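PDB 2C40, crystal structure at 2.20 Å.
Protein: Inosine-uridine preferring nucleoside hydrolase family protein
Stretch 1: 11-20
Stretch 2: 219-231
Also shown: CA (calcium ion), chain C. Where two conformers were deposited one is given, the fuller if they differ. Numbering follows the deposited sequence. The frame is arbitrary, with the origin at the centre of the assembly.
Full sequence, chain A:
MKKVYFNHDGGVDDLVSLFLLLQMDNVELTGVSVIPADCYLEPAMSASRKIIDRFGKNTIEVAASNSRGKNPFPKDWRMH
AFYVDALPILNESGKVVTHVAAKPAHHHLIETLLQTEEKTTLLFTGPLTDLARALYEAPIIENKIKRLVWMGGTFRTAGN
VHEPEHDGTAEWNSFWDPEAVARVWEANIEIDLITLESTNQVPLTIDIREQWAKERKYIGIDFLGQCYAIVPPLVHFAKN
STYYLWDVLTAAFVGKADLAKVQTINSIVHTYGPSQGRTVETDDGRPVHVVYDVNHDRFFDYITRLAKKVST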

# COMPACT_ATOMS: atom_id res chain seq x y z
N GLY A 11 2.71 9.92 -8.07
CA GLY A 11 3.10 9.36 -6.75
C GLY A 11 2.03 9.74 -5.72
O GLY A 11 1.10 10.50 -6.00
N VAL A 12 2.14 9.19 -4.53
CA VAL A 12 1.22 9.51 -3.43
C VAL A 12 1.16 11.01 -3.16
O VAL A 12 0.08 11.56 -2.95
CB VAL A 12 1.58 8.73 -2.16
CG1 VAL A 12 0.96 9.36 -0.89
CG2 VAL A 12 1.11 7.33 -2.31
N ASP A 13 2.31 11.68 -3.17
CA ASP A 13 2.30 13.11 -2.80
C ASP A 13 1.83 14.03 -3.94
O ASP A 13 1.37 15.14 -3.68
CB ASP A 13 3.61 13.57 -2.11
CG ASP A 13 4.82 13.49 -3.00
OD1 ASP A 13 4.63 13.16 -4.19
OD2 ASP A 13 5.95 13.77 -2.49
N ASP A 14 1.91 13.56 -5.19
CA ASP A 14 1.29 14.22 -6.34
C ASP A 14 -0.22 14.22 -6.21
O ASP A 14 -0.89 15.20 -6.47
CB ASP A 14 1.64 13.50 -7.66
CG ASP A 14 3.11 13.59 -8.01
OD1 ASP A 14 3.54 14.60 -8.62
OD2 ASP A 14 3.88 12.65 -7.67
N LEU A 15 -0.75 13.07 -5.85
CA LEU A 15 -2.19 12.89 -5.75
C LEU A 15 -2.76 13.59 -4.51
O LEU A 15 -3.88 14.14 -4.54
CB LEU A 15 -2.54 11.40 -5.70
CG LEU A 15 -2.93 10.55 -6.90
CD1 LEU A 15 -2.71 11.07 -8.34
CD2 LEU A 15 -2.35 9.11 -6.71
N VAL A 16 -2.01 13.55 -3.44
CA VAL A 16 -2.36 14.32 -2.26
C VAL A 16 -2.34 15.83 -2.57
O VAL A 16 -3.15 16.60 -2.04
CB VAL A 16 -1.45 13.96 -1.08
CG1 VAL A 16 -1.57 15.01 -0.01
CG2 VAL A 16 -1.81 12.55 -0.55
N SER A 17 -1.41 16.23 -3.43
CA SER A 17 -1.25 17.63 -3.80
C SER A 17 -2.47 18.07 -4.59
O SER A 17 -3.01 19.13 -4.33
CB SER A 17 0.01 17.85 -4.66
OG SER A 17 1.24 17.76 -3.95
N LEU A 18 -2.90 17.26 -5.55
CA LEU A 18 -4.12 17.53 -6.27
C LEU A 18 -5.30 17.76 -5.34
O LEU A 18 -6.00 18.77 -5.42
CB LEU A 18 -4.44 16.39 -7.24
CG LEU A 18 -5.72 16.54 -8.03
CD1 LEU A 18 -5.65 17.71 -8.96
CD2 LEU A 18 -6.01 15.27 -8.80
N PHE A 19 -5.49 16.83 -4.41
CA PHE A 19 -6.58 16.95 -3.43
C PHE A 19 -6.48 18.24 -2.63
O PHE A 19 -7.49 18.92 -2.44
CB PHE A 19 -6.66 15.70 -2.55
CG PHE A 19 -7.36 15.91 -1.28
CD1 PHE A 19 -8.74 16.00 -1.25
CD2 PHE A 19 -6.65 16.03 -0.07
CE1 PHE A 19 -9.41 16.18 -0.03
CE2 PHE A 19 -7.30 16.21 1.12
CZ PHE A 19 -8.69 16.30 1.14
N LEU A 20 -5.28 18.63 -2.19
CA LEU A 20 -5.16 19.86 -1.41
C LEU A 20 -5.29 21.13 -2.27
O LEU A 20 -5.89 22.09 -1.83
CB LEU A 20 -3.85 19.88 -0.67
CG LEU A 20 -3.62 18.76 0.35
CD1 LEU A 20 -2.19 18.74 0.71
CD2 LEU A 20 -4.46 18.95 1.57
CA CA C . 6.09 13.51 -8.08
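Stretch 2 219-231: IGIDFLGQCYAIV

Stretch 2 is helical from I219 through at least Y228, and it packs almost antiparallel to helix 12-20: the two directions differ by 169°, with the axes 10.0 Å apart at closest approach. The register therefore runs in reverse, V12 beside C227, V16 beside L224 and F19 beside G220, the CA-CA distances opening from 6.2 to 6.8 to 8.6 Å. No hydrogen bond crosses the interface, so its fit rests on apolar shape.

Three residues of stretch 1, spaced four and three apart along one helical face, cover the most surface. V12, in rotamer t, sits among C227, Y228 and I230: its CG1 lies 3.5 Å from C227 O and 3.8 Å from Y228 CE2, its CG2 3.6 Å from I230 CG2. V16, also t, repeats the pattern one turn on, with CG1 3.4 Å from L224 CD2 and CG2 3.6 Å from C227 CB. At the wider end F19 fills the gap. F223 turns its ring edge to the F19 face, centroids 5.2 Å apart, while F19 CZ comes within 3.7 Å of G220 CA. Glycine makes that approach possible, since an ideal CB on G220 would sit 3.0 Å from F19 CZ, a clash. The rule here is small beta-branched residues where backbones are close, an aromatic against glycine where they part.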

# COMPACT_ATOMS: atom_id res chain seq x y z
N ILE A 219 -13.24 13.61 6.73
CA ILE A 219 -13.03 12.63 5.66
C ILE A 219 -11.76 12.93 4.83
O ILE A 219 -11.10 12.00 4.36
CB ILE A 219 -14.29 12.42 4.75
CG1 ILE A 219 -14.02 11.28 3.74
CG2 ILE A 219 -14.69 13.69 3.98
CD1 ILE A 219 -15.25 10.81 2.93
N GLY A 220 -11.41 14.21 4.69
CA GLY A 220 -10.19 14.59 4.00
C GLY A 220 -8.91 14.25 4.78
O GLY A 220 -7.88 13.92 4.18
N ILE A 221 -8.98 14.31 6.11
CA ILE A 221 -7.89 13.87 6.97
C ILE A 221 -7.75 12.32 6.86
O ILE A 221 -6.65 11.82 6.66
CB ILE A 221 -8.09 14.33 8.46
CG1 ILE A 221 -8.09 15.85 8.60
CG2 ILE A 221 -7.06 13.73 9.38
CD1 ILE A 221 -6.77 16.53 8.35
N ASP A 222 -8.87 11.60 6.96
CA ASP A 222 -8.90 10.15 6.79
C ASP A 222 -8.31 9.81 5.41
O ASP A 222 -7.46 8.93 5.30
CB ASP A 222 -10.34 9.67 6.92
CG ASP A 222 -10.49 8.16 6.91
OD1 ASP A 222 -9.54 7.40 7.24
OD2 ASP A 222 -11.62 7.73 6.61
N PHE A 223 -8.70 10.56 4.38
CA PHE A 223 -8.14 10.35 3.02
C PHE A 223 -6.62 10.57 2.95
O PHE A 223 -5.89 9.72 2.38
CB PHE A 223 -8.81 11.23 1.98
CG PHE A 223 -8.23 11.09 0.58
CD1 PHE A 223 -7.49 12.12 0.00
CD2 PHE A 223 -8.42 9.93 -0.16
CE1 PHE A 223 -6.97 12.00 -1.27
CE2 PHE A 223 -7.88 9.80 -1.45
CZ PHE A 223 -7.17 10.82 -2.00
N LEU A 224 -6.14 11.69 3.52
CA LEU A 224 -4.70 11.94 3.66
C LEU A 224 -4.00 10.79 4.35
O LEU A 224 -2.96 10.35 3.88
CB LEU A 224 -4.41 13.18 4.52
CG LEU A 224 -4.23 14.54 3.93
CD1 LEU A 224 -4.15 15.57 5.11
CD2 LEU A 224 -2.94 14.57 3.05
N GLY A 225 -4.52 10.33 5.48
CA GLY A 225 -3.94 9.19 6.17
C GLY A 225 -3.88 7.88 5.38
O GLY A 225 -2.91 7.15 5.48
N GLN A 226 -4.92 7.56 4.63
CA GLN A 226 -4.93 6.37 3.76
C GLN A 226 -3.83 6.50 2.72
O GLN A 226 -3.03 5.57 2.53
CB GLN A 226 -6.28 6.21 3.10
CG GLN A 226 -7.29 5.71 4.13
CD GLN A 226 -8.71 5.70 3.63
OE1 GLN A 226 -9.00 5.08 2.62
NE2 GLN A 226 -9.61 6.32 4.37
N CYS A 227 -3.75 7.66 2.08
CA CYS A 227 -2.70 7.91 1.13
C CYS A 227 -1.29 7.65 1.74
O CYS A 227 -0.51 6.92 1.14
CB CYS A 227 -2.83 9.30 0.58
SG CYS A 227 -4.20 9.41 -0.61
N TYR A 228 -1.01 8.14 2.95
CA TYR A 228 0.33 7.99 3.54
C TYR A 228 0.64 6.63 4.18
O TYR A 228 1.79 6.33 4.46
CB TYR A 228 0.62 9.17 4.46
CG TYR A 228 0.93 10.40 3.63
CD1 TYR A 228 0.11 11.53 3.66
CD2 TYR A 228 2.02 10.39 2.74
CE1 TYR A 228 0.40 12.62 2.88
CE2 TYR A 228 2.29 11.42 1.95
CZ TYR A 228 1.48 12.56 2.00
OH TYR A 228 1.80 13.63 1.20
N ALA A 229 -0.38 5.79 4.37
CA ALA A 229 -0.24 4.43 4.84
C ALA A 229 0.53 3.57 3.83
O ALA A 229 1.20 2.60 4.16
CB ALA A 229 -1.63 3.84 5.02
N ILE A 230 0.34 3.93 2.58
CA ILE A 230 1.00 3.35 1.39
C ILE A 230 2.53 3.58 1.37
O ILE A 230 3.29 2.91 0.70
CB ILE A 230 0.30 4.01 0.13
CG1 ILE A 230 -1.12 3.39 -0.03
CG2 ILE A 230 1.15 3.92 -1.08
CD1 ILE A 230 -2.10 4.01 -1.13
N VAL A 231 2.98 4.54 2.14
CA VAL A 231 4.36 4.89 2.21
C VAL A 231 4.70 5.07 3.72
O VAL A 231 5.12 6.14 4.16
CB VAL A 231 4.52 6.11 1.27
CG1 VAL A 231 4.32 7.44 1.96
CG2 VAL A 231 5.81 6.04 0.48
O HOH W 1 8.09 12.58 -9.18